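Local structure of peptidoglycan hydrolase FlgJ (Sphingomonas sp. A1, 3VWO) at residues A[65-70]-A[82-87]. The protein probably hydrolyses the peptidoglycan layer so that the flagellar rod can assemble in the periplasm, through this glycosyl hydrolase family 73 domain. Sequence-based numbering, arbitrary orientation.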
loop_
_atom_site.group_PDB
_atom_site.type_symbol
_atom_site.label_atom_id
_atom_site.label_comp_id
_atom_site.label_asym_id
_atom_site.label_seq_id
_atom_site.Cartn_x
_atom_site.Cartn_y
_atom_site.Cartn_z
ATOM N N VAL A 65 -16.768 -4.647 0.691
ATOM C CA VAL A 65 -15.752 -5.403 1.399
ATOM C C VAL A 65 -15.494 -6.709 0.678
ATOM O O VAL A 65 -16.312 -7.163 -0.122
ATOM C CB VAL A 65 -16.171 -5.726 2.846
ATOM C CG1 VAL A 65 -16.234 -4.468 3.679
ATOM C CG2 VAL A 65 -17.515 -6.447 2.866
ATOM N N VAL A 66 -14.344 -7.305 0.963
ATOM C CA VAL A 66 -14.014 -8.632 0.463
ATOM C C VAL A 66 -13.362 -9.394 1.604
ATOM O O VAL A 66 -12.433 -8.899 2.234
ATOM C CB VAL A 66 -13.033 -8.567 -0.728
ATOM C CG1 VAL A 66 -12.626 -9.967 -1.160
ATOM C CG2 VAL A 66 -13.646 -7.816 -1.896
ATOM N N GLU A 67 -13.866 -10.584 1.901
ATOM C CA GLU A 67 -13.185 -11.448 2.852
ATOM C C GLU A 67 -11.987 -12.052 2.139
ATOM O O GLU A 67 -12.122 -12.595 1.045
ATOM C CB GLU A 67 -14.108 -12.567 3.346
ATOM C CG GLU A 67 -14.903 -12.226 4.595
ATOM C CD GLU A 67 -15.398 -13.466 5.326
ATOM O OE1 GLU A 67 -15.588 -14.510 4.667
ATOM O OE2 GLU A 67 -15.584 -13.398 6.560
ATOM N N ALA A 68 -10.813 -11.950 2.747
ATOM C CA ALA A 68 -9.610 -12.477 2.123
ATOM C C ALA A 68 -8.655 -13.056 3.153
ATOM O O ALA A 68 -8.603 -12.605 4.295
ATOM C CB ALA A 68 -8.910 -11.400 1.288
ATOM N N ARG A 69 -7.919 -14.076 2.734
ATOM C CA ARG A 69 -6.889 -14.681 3.551
ATOM C C ARG A 69 -5.802 -13.643 3.760
ATOM O O ARG A 69 -5.481 -12.887 2.844
ATOM C CB ARG A 69 -6.321 -15.899 2.816
ATOM C CG ARG A 69 -4.973 -16.377 3.304
ATOM C CD ARG A 69 -4.394 -17.428 2.355
ATOM N NE ARG A 69 -3.048 -17.833 2.757
ATOM C CZ ARG A 69 -1.944 -17.152 2.468
ATOM N NH1 ARG A 69 -2.015 -16.024 1.772
ATOM N NH2 ARG A 69 -0.765 -17.593 2.883
ATOM N N THR A 70 -5.254 -13.590 4.968
ATOM C CA THR A 70 -4.157 -12.673 5.246
ATOM C C THR A 70 -3.173 -13.260 6.258
ATOM O O THR A 70 -3.558 -14.012 7.153
ATOM C CB THR A 70 -4.674 -11.313 5.741
ATOM O OG1 THR A 70 -3.600 -10.363 5.740
ATOM C CG2 THR A 70 -5.262 -11.436 7.138
ATOM N N VAL A 82 -8.721 -15.261 7.833
ATOM C CA VAL A 82 -9.546 -14.569 6.861
ATOM C C VAL A 82 -10.133 -13.335 7.537
ATOM O O VAL A 82 -10.737 -13.435 8.605
ATOM C CB VAL A 82 -10.679 -15.480 6.348
ATOM C CG1 VAL A 82 -11.679 -14.682 5.524
ATOM C CG2 VAL A 82 -10.100 -16.630 5.531
ATOM N N GLU A 83 -9.926 -12.172 6.929
ATOM C CA GLU A 83 -10.416 -10.918 7.485
ATOM C C GLU A 83 -11.188 -10.145 6.429
ATOM O O GLU A 83 -11.106 -10.458 5.249
ATOM C CB GLU A 83 -9.243 -10.068 7.968
ATOM C CG GLU A 83 -8.322 -10.764 8.951
ATOM C CD GLU A 83 -8.729 -10.544 10.393
ATOM O OE1 GLU A 83 -9.936 -10.350 10.651
ATOM O OE2 GLU A 83 -7.838 -10.557 11.268
ATOM N N ARG A 84 -11.933 -9.127 6.854
ATOM C CA ARG A 84 -12.648 -8.266 5.920
ATOM C C ARG A 84 -11.743 -7.130 5.452
ATOM O O ARG A 84 -11.276 -6.335 6.265
ATOM C CB ARG A 84 -13.871 -7.645 6.605
ATOM C CG ARG A 84 -15.205 -8.150 6.100
ATOM C CD ARG A 84 -15.648 -9.374 6.867
ATOM N NE ARG A 84 -16.984 -9.799 6.464
ATOM C CZ ARG A 84 -17.632 -10.830 6.997
ATOM N NH1 ARG A 84 -17.066 -11.545 7.959
ATOM N NH2 ARG A 84 -18.845 -11.144 6.566
ATOM N N PHE A 85 -11.518 -7.036 4.147
ATOM C CA PHE A 85 -10.735 -5.933 3.583
ATOM C C PHE A 85 -11.664 -4.965 2.879
ATOM O O PHE A 85 -12.740 -5.348 2.415
ATOM C CB PHE A 85 -9.691 -6.457 2.589
ATOM C CG PHE A 85 -8.541 -7.164 3.241
ATOM C CD1 PHE A 85 -7.356 -6.488 3.513
ATOM C CD2 PHE A 85 -8.648 -8.498 3.602
ATOM C CE1 PHE A 85 -6.299 -7.134 4.119
ATOM C CE2 PHE A 85 -7.594 -9.155 4.212
ATOM C CZ PHE A 85 -6.413 -8.473 4.470
ATOM N N ARG A 86 -11.252 -3.706 2.804
ATOM C CA ARG A 86 -12.004 -2.722 2.049
ATOM C C ARG A 86 -11.952 -3.059 0.567
ATOM O O ARG A 86 -10.991 -3.664 0.093
ATOM C CB ARG A 86 -11.442 -1.322 2.294
ATOM C CG ARG A 86 -11.387 -0.980 3.773
ATOM C CD ARG A 86 -10.868 0.430 4.047
ATOM N NE ARG A 86 -10.682 0.628 5.484
ATOM C CZ ARG A 86 -10.460 1.803 6.065
ATOM N NH1 ARG A 86 -10.377 2.909 5.337
ATOM N NH2 ARG A 86 -10.307 1.871 7.381
ATOM N N ALA A 87 -13.003 -2.684 -0.150
ATOM C CA ALA A 87 -13.005 -2.771 -1.604
ATOM C C ALA A 87 -13.450 -1.435 -2.150
ATOM O O ALA A 87 -14.244 -0.727 -1.515
ATOM C CB ALA A 87 -13.926 -3.896 -2.087
#
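The carboxylate of Glu67 lies above one face of the Arg84 guanidinium, off toward its rim, while the Phe85 ring meets the neighbouring strand with its edge, near whose plane sit Ala68 O and Thr70 CB. Both contacts belong to the base of the beta hairpin formed by strands 65-74 and 77-86, which projects from the otherwise mainly helical, lysozyme-like glucosaminidase domain. Glu67 and Arg84 form a non-hydrogen-bonded pair with their side chains on the same exposed face of the sheet. Beyond CG the Glu67 chain is extended, whereas the Arg84 chain bends about its CB-CG bond (chi2 89°), which brings its end back toward the glutamate. OE2 of Glu67 reaches to 2.8 Å from NH1 of Arg84, but well out of the guanidinium plane, making a salt bridge of charges alone with no N-H aimed at the oxygen. The two planar groups are turned 64° apart. Beside them, Val82 CG1 touches Glu67 CB at 3.9 Å.

Phe85 leans the other way, toward the face shared with Val66 and Ala68. CG stands anti to the carbonyl carbon (chi1 -73°), and the ring extends past Ala68 CB, 3.7 Å from CD2, to Thr70; Ile41 of a loop also touches the Phe85 side chain. Paired backbone N-H and C=O groups link Val66 with Phe85 and Ala68 with Glu83, locking the antiparallel register. At the end nearer the domain body, the first side-chain bond of Arg86 points away from strand 65-74, and its NH1 makes a salt bridge with Asp97. Toward the hairpin tip, the methyl CG2 of Thr70 rests 3.6 Å from CG of Glu83.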